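Local coordinates for protein MmeI (Methylophilus methylotrophus, PDB 5HR4) that acts on DNA as a Type IIL restriction-modification enzyme and probably transfers a methyl group from S-adenosyl-L-methionine to N6 of adenine, at residues E187-R192 with E264-A269; Y234-P239 with P255-K260. All blocks are in the same frame, centred on the assembly; numbering follows the deposited sequence.

Overall arrangement
Followed from the N terminus, helix 183-200 supplies residues 187-192, the first of the four segments, and helix 225-235 later leads into 234-239. Sixteen residues on, 255-260 comes back against 234-239: interaction 2 closes this short loop, which includes helix 249-252. The chain continues through helix 259-262 to 264-269, where interaction 1 closes the longer, partly helical loop back onto helix 183-200. The smaller closure thus lies wholly within the larger one, and the two do not cross. Their centres are about 14 Å apart. Interaction 1 joins the irregular segment after helix 259-262 to helix 183-200; interaction 2 joins the turn at the end of helix 225-235 to the approach to helix 259-262.

Interaction 1: E187-R192 with E264-A269; sequences ELYLVR and EPLPPA
The guanidinium of Arg192 has a methyl over one face and a carbonyl at its edge. CD1 of Leu266 sits over the face, 3.6 Å from Arg192 NH1. At the edge, Arg192 NH2 donates a hydrogen bond to Glu264 O at 2.7 Å. The carbonyl oxygen lies 26° out of the guanidinium plane, and the bond is bent at the hydrogen (141°), but NH2 approaches in the carbonyl plane, on a lone pair. Leu261 O takes the NE hydrogen, so two backbone carbonyls grip the buried arginine head and fix its rotation; Phe233 adds a cation-pi contact to it and, like Tyr181, packs edge-to-face with the Tyr189 ring. That ring is met obliquely by two methyls: Leu266 CD1 at 4.2 Å from Tyr189 CD2, and Ala269 CB at 4.1 Å from Tyr189 CZ.

Here an extended, irregular strip containing three prolines, between helices 259-262 and 273-283, crosses one side of helix 183-200 in the helicase spacer part of the enzyme. Leu266 is the buried side chain of this segment that meets the helix: with CG beside its own backbone N (chi1 -81°), it sends CD1 between Leu188, Tyr189 and Arg192, and meets Arg192 tip to tip. Leu266 CD1 is 4.2 Å from Leu188 CG and 3.9 Å from Tyr189 N, so it touches the helix backbone as well. Arg192 reaches the strip because its chain is extended from CG to NE. Leu188 crosses Glu264 obliquely, its CD2 lying 3.7 Å from Glu264 OE1, an oxygen whose hydrogen-bond partner is His184 NE2. Two further bonds hold the strip's backbone: Leu266 O accepts from Asn230 ND2, and Pro267 O pairs with Tyr181 OH.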
loop_
_atom_site.group_PDB
_atom_site.type_symbol
_atom_site.label_atom_id
_atom_site.label_comp_id
_atom_site.label_asym_id
_atom_site.label_seq_id
_atom_site.Cartn_x
_atom_site.Cartn_y
_atom_site.Cartn_z
ATOM N N GLU A 187 11.331 1.101 -24.609
ATOM C CA GLU A 187 11.810 0.994 -23.238
ATOM C C GLU A 187 13.329 0.992 -23.172
ATOM O O GLU A 187 13.922 1.654 -22.307
ATOM C CB GLU A 187 11.267 -0.273 -22.579
ATOM C CG GLU A 187 9.829 -0.647 -22.906
ATOM C CD GLU A 187 8.808 0.446 -22.594
ATOM O OE1 GLU A 187 7.615 0.273 -22.962
ATOM O OE2 GLU A 187 9.192 1.478 -21.995
ATOM N N LEU A 188 13.984 0.237 -24.058
ATOM C CA LEU A 188 15.438 0.160 -24.006
ATOM C C LEU A 188 16.096 1.364 -24.667
ATOM O O LEU A 188 17.183 1.778 -24.241
ATOM C CB LEU A 188 15.907 -1.144 -24.640
ATOM C CG LEU A 188 17.377 -1.484 -24.929
ATOM C CD1 LEU A 188 18.294 -1.245 -23.750
ATOM C CD2 LEU A 188 17.428 -2.930 -25.321
ATOM N N TYR A 189 15.468 1.944 -25.692
ATOM C CA TYR A 189 15.975 3.201 -26.236
ATOM C C TYR A 189 16.114 4.236 -25.132
ATOM O O TYR A 189 17.158 4.882 -24.989
ATOM C CB TYR A 189 15.038 3.716 -27.326
ATOM C CG TYR A 189 15.655 4.682 -28.319
ATOM C CD1 TYR A 189 15.706 6.041 -28.052
ATOM C CD2 TYR A 189 16.146 4.233 -29.543
ATOM C CE1 TYR A 189 16.254 6.933 -28.958
ATOM C CE2 TYR A 189 16.699 5.112 -30.450
ATOM C CZ TYR A 189 16.758 6.465 -30.158
ATOM O OH TYR A 189 17.304 7.355 -31.075
ATOM N N LEU A 190 15.081 4.365 -24.300
ATOM C CA LEU A 190 15.029 5.466 -23.346
ATOM C C LEU A 190 16.005 5.233 -22.201
ATOM O O LEU A 190 16.794 6.114 -21.835
ATOM C CB LEU A 190 13.603 5.619 -22.829
ATOM C CG LEU A 190 13.297 6.990 -22.226
ATOM C CD1 LEU A 190 12.916 8.010 -23.314
ATOM C CD2 LEU A 190 12.221 6.868 -21.162
ATOM N N VAL A 191 15.983 4.028 -21.642
ATOM C CA VAL A 191 16.945 3.654 -20.617
ATOM C C VAL A 191 18.389 3.774 -21.128
ATOM O O VAL A 191 19.295 4.123 -20.366
ATOM C CB VAL A 191 16.583 2.238 -20.130
ATOM C CG1 VAL A 191 17.692 1.230 -20.426
ATOM C CG2 VAL A 191 16.151 2.251 -18.657
ATOM N N ARG A 192 18.632 3.531 -22.416
ATOM C CA ARG A 192 19.947 3.847 -22.968
ATOM C C ARG A 192 20.240 5.346 -22.899
ATOM O O ARG A 192 21.305 5.754 -22.418
ATOM C CB ARG A 192 20.063 3.340 -24.401
ATOM C CG ARG A 192 20.310 1.838 -24.500
ATOM C CD ARG A 192 20.010 1.347 -25.908
ATOM N NE ARG A 192 20.403 -0.042 -26.094
ATOM C CZ ARG A 192 20.727 -0.569 -27.270
ATOM N NH1 ARG A 192 20.710 0.189 -28.359
ATOM N NH2 ARG A 192 21.092 -1.844 -27.352
ATOM N N GLU A 264 21.859 -5.197 -28.071
ATOM C CA GLU A 264 20.841 -5.440 -29.078
ATOM C C GLU A 264 20.764 -4.280 -30.058
ATOM O O GLU A 264 20.600 -3.134 -29.639
ATOM C CB GLU A 264 19.483 -5.648 -28.442
ATOM C CG GLU A 264 18.407 -5.910 -29.461
ATOM C CD GLU A 264 17.025 -6.010 -28.851
ATOM O OE1 GLU A 264 16.906 -5.762 -27.630
ATOM O OE2 GLU A 264 16.059 -6.336 -29.591
ATOM N N PRO A 265 20.863 -4.530 -31.360
ATOM C CA PRO A 265 20.578 -3.465 -32.326
ATOM C C PRO A 265 19.098 -3.097 -32.270
ATOM O O PRO A 265 18.234 -3.947 -32.039
ATOM C CB PRO A 265 20.965 -4.100 -33.671
ATOM C CG PRO A 265 20.636 -5.543 -33.471
ATOM C CD PRO A 265 21.050 -5.834 -32.031
ATOM N N LEU A 266 18.814 -1.816 -32.473
ATOM C CA LEU A 266 17.466 -1.305 -32.320
ATOM C C LEU A 266 17.074 -0.575 -33.590
ATOM O O LEU A 266 17.924 0.094 -34.201
ATOM C CB LEU A 266 17.352 -0.328 -31.138
ATOM C CG LEU A 266 17.214 -0.912 -29.744
ATOM C CD1 LEU A 266 17.169 0.214 -28.713
ATOM C CD2 LEU A 266 15.980 -1.809 -29.637
ATOM N N PRO A 267 15.811 -0.662 -33.999
ATOM C CA PRO A 267 15.344 0.155 -35.111
ATOM C C PRO A 267 15.616 1.616 -34.821
ATOM O O PRO A 267 15.549 2.039 -33.656
ATOM C CB PRO A 267 13.834 -0.135 -35.164
ATOM C CG PRO A 267 13.493 -0.688 -33.831
ATOM C CD PRO A 267 14.714 -1.402 -33.350
ATOM N N PRO A 268 15.972 2.401 -35.834
ATOM C CA PRO A 268 16.156 3.842 -35.620
ATOM C C PRO A 268 14.819 4.548 -35.450
ATOM O O PRO A 268 13.809 4.174 -36.054
ATOM C CB PRO A 268 16.872 4.303 -36.891
ATOM C CG PRO A 268 16.379 3.324 -37.953
ATOM C CD PRO A 268 16.108 2.012 -37.253
ATOM N N ALA A 269 14.818 5.570 -34.602
ATOM C CA ALA A 269 13.623 6.339 -34.286
ATOM C C ALA A 269 13.543 7.538 -35.231
ATOM O O ALA A 269 14.173 7.549 -36.294
ATOM C CB ALA A 269 13.650 6.781 -32.814
#

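Interaction 2: Y234-P239 with P255-K260; sequences YVLNTP and PYINGK
Leu236 O is the backbone grip of this contact, accepting two hydrogen bonds from successive amides: Ile257 N at 2.8 Å, from above the carbonyl plane, and Asn258 N at 3.1 Å, in that plane. Beside it, Asn258 ND2 makes a weak bond to Asn237 OD1 (2.9 Å), the two amide planes being turned 51° apart. Pro239 lies over one face of the Tyr256 ring in a CH-pi contact, its CB 4.2 Å from the ring centroid and almost on the normal, while Asn237 O stands at the ring edge, 3.2 Å from Tyr256 CE1. Leu236 CD2 runs alongside Ile257 CG1, 3.8 Å away.

A type I beta turn from Val235 to Thr238 presents the Leu236 carbonyl; Thr238 OG1 braces it by bonding back to Tyr234 O. Within 255-260, Tyr256 OH makes a weak bond to Asn258 OD1. Arg243 NE holds Thr238 O, and Ile257 is backbone-bonded to Leu450. The turn at the C-terminal end of helix 225-235 thus docks on the segment entering helix 259-262, whose Phe262 touches Leu236, Asn237 and Ile257, while Cys196 and Phe195 of helix 183-200 meet Leu236 and Ile257 respectively.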
loop_
_atom_site.group_PDB
_atom_site.type_symbol
_atom_site.label_atom_id
_atom_site.label_comp_id
_atom_site.label_asym_id
_atom_site.label_seq_id
_atom_site.Cartn_x
_atom_site.Cartn_y
_atom_site.Cartn_z
ATOM N N TYR A 234 25.718 1.902 -31.601
ATOM C CA TYR A 234 26.583 0.836 -32.087
ATOM C C TYR A 234 28.012 1.025 -31.583
ATOM O O TYR A 234 28.657 0.053 -31.170
ATOM C CB TYR A 234 26.540 0.735 -33.619
ATOM C CG TYR A 234 27.730 -0.019 -34.169
ATOM C CD1 TYR A 234 27.765 -1.416 -34.189
ATOM C CD2 TYR A 234 28.853 0.670 -34.625
ATOM C CE1 TYR A 234 28.895 -2.096 -34.671
ATOM C CE2 TYR A 234 29.967 0.002 -35.110
ATOM C CZ TYR A 234 29.986 -1.371 -35.136
ATOM O OH TYR A 234 31.114 -1.995 -35.619
ATOM N N VAL A 235 28.520 2.266 -31.583
ATOM C CA VAL A 235 29.882 2.503 -31.100
ATOM C C VAL A 235 30.022 2.055 -29.653
ATOM O O VAL A 235 30.923 1.279 -29.316
ATOM C CB VAL A 235 30.284 3.980 -31.250
ATOM C CG1 VAL A 235 31.579 4.232 -30.470
ATOM C CG2 VAL A 235 30.476 4.335 -32.699
ATOM N N LEU A 236 29.139 2.541 -28.771
ATOM C CA LEU A 236 29.191 2.179 -27.353
ATOM C C LEU A 236 29.185 0.667 -27.108
ATOM O O LEU A 236 29.405 0.248 -25.957
ATOM C CB LEU A 236 28.019 2.810 -26.612
ATOM C CG LEU A 236 27.950 4.337 -26.580
ATOM C CD1 LEU A 236 26.582 4.769 -26.082
ATOM C CD2 LEU A 236 29.050 4.908 -25.681
ATOM N N ASN A 237 28.928 -0.157 -28.142
ATOM C CA ASN A 237 29.010 -1.612 -28.040
ATOM C C ASN A 237 30.235 -2.180 -28.739
ATOM O O ASN A 237 30.448 -3.397 -28.687
ATOM C CB ASN A 237 27.760 -2.280 -28.625
ATOM C CG ASN A 237 27.517 -3.703 -28.065
ATOM O OD1 ASN A 237 27.739 -3.980 -26.867
ATOM N ND2 ASN A 237 27.046 -4.607 -28.935
ATOM N N THR A 238 31.041 -1.332 -29.383
ATOM C CA THR A 238 32.163 -1.771 -30.200
ATOM C C THR A 238 33.459 -1.480 -29.468
ATOM O O THR A 238 33.796 -0.303 -29.280
ATOM C CB THR A 238 32.171 -1.066 -31.557
ATOM O OG1 THR A 238 30.996 -1.422 -32.300
ATOM C CG2 THR A 238 33.414 -1.463 -32.341
ATOM N N PRO A 239 34.223 -2.491 -29.063
ATOM C CA PRO A 239 35.550 -2.226 -28.493
ATOM C C PRO A 239 36.406 -1.416 -29.454
ATOM O O PRO A 239 36.191 -1.416 -30.667
ATOM C CB PRO A 239 36.131 -3.623 -28.258
ATOM C CG PRO A 239 35.283 -4.539 -29.062
ATOM C CD PRO A 239 33.936 -3.928 -29.179
ATOM N N PRO A 255 33.523 5.941 -25.068
ATOM C CA PRO A 255 34.147 4.680 -24.652
ATOM C C PRO A 255 33.306 3.495 -25.078
ATOM O O PRO A 255 32.121 3.622 -25.384
ATOM C CB PRO A 255 34.183 4.797 -23.125
ATOM C CG PRO A 255 32.921 5.633 -22.813
ATOM C CD PRO A 255 32.801 6.609 -23.959
ATOM N N TYR A 256 33.932 2.328 -25.047
ATOM C CA TYR A 256 33.214 1.060 -25.144
ATOM C C TYR A 256 32.511 0.748 -23.818
ATOM O O TYR A 256 33.131 0.806 -22.744
ATOM C CB TYR A 256 34.211 -0.039 -25.539
ATOM C CG TYR A 256 33.751 -1.476 -25.393
ATOM C CD1 TYR A 256 32.714 -1.992 -26.173
ATOM C CD2 TYR A 256 34.388 -2.340 -24.499
ATOM C CE1 TYR A 256 32.305 -3.326 -26.038
ATOM C CE2 TYR A 256 33.988 -3.667 -24.357
ATOM C CZ TYR A 256 32.951 -4.164 -25.127
ATOM O OH TYR A 256 32.558 -5.495 -24.971
ATOM N N ILE A 257 31.209 0.436 -23.880
ATOM C CA ILE A 257 30.398 0.221 -22.681
ATOM C C ILE A 257 29.902 -1.230 -22.573
ATOM O O ILE A 257 30.017 -1.858 -21.514
ATOM C CB ILE A 257 29.219 1.218 -22.630
ATOM C CG1 ILE A 257 29.739 2.649 -22.719
ATOM C CG2 ILE A 257 28.431 1.053 -21.350
ATOM C CD1 ILE A 257 30.294 3.136 -21.386
ATOM N N ASN A 258 29.283 -1.748 -23.632
ATOM C CA ASN A 258 28.893 -3.167 -23.796
ATOM C C ASN A 258 27.840 -3.528 -22.760
ATOM O O ASN A 258 26.905 -2.749 -22.519
ATOM C CB ASN A 258 30.071 -4.055 -23.730
ATOM C CG ASN A 258 29.745 -5.499 -24.102
ATOM O OD1 ASN A 258 30.541 -6.397 -23.796
ATOM N ND2 ASN A 258 28.584 -5.734 -24.780
ATOM N N GLY A 259 27.944 -4.710 -22.148
ATOM C CA GLY A 259 26.912 -5.096 -21.205
ATOM C C GLY A 259 25.591 -5.391 -21.892
ATOM O O GLY A 259 25.369 -4.911 -23.006
ATOM N N LYS A 260 24.703 -6.162 -21.244
ATOM C CA LYS A 260 23.339 -6.385 -21.739
ATOM C C LYS A 260 22.637 -5.100 -22.184
ATOM O O LYS A 260 21.638 -5.159 -22.906
ATOM C CB LYS A 260 22.515 -7.071 -20.641
ATOM C CG LYS A 260 21.218 -7.734 -21.106
ATOM C CD LYS A 260 20.384 -8.151 -19.898
ATOM C CE LYS A 260 18.947 -8.452 -20.297
ATOM N NZ LYS A 260 18.066 -8.709 -19.121
#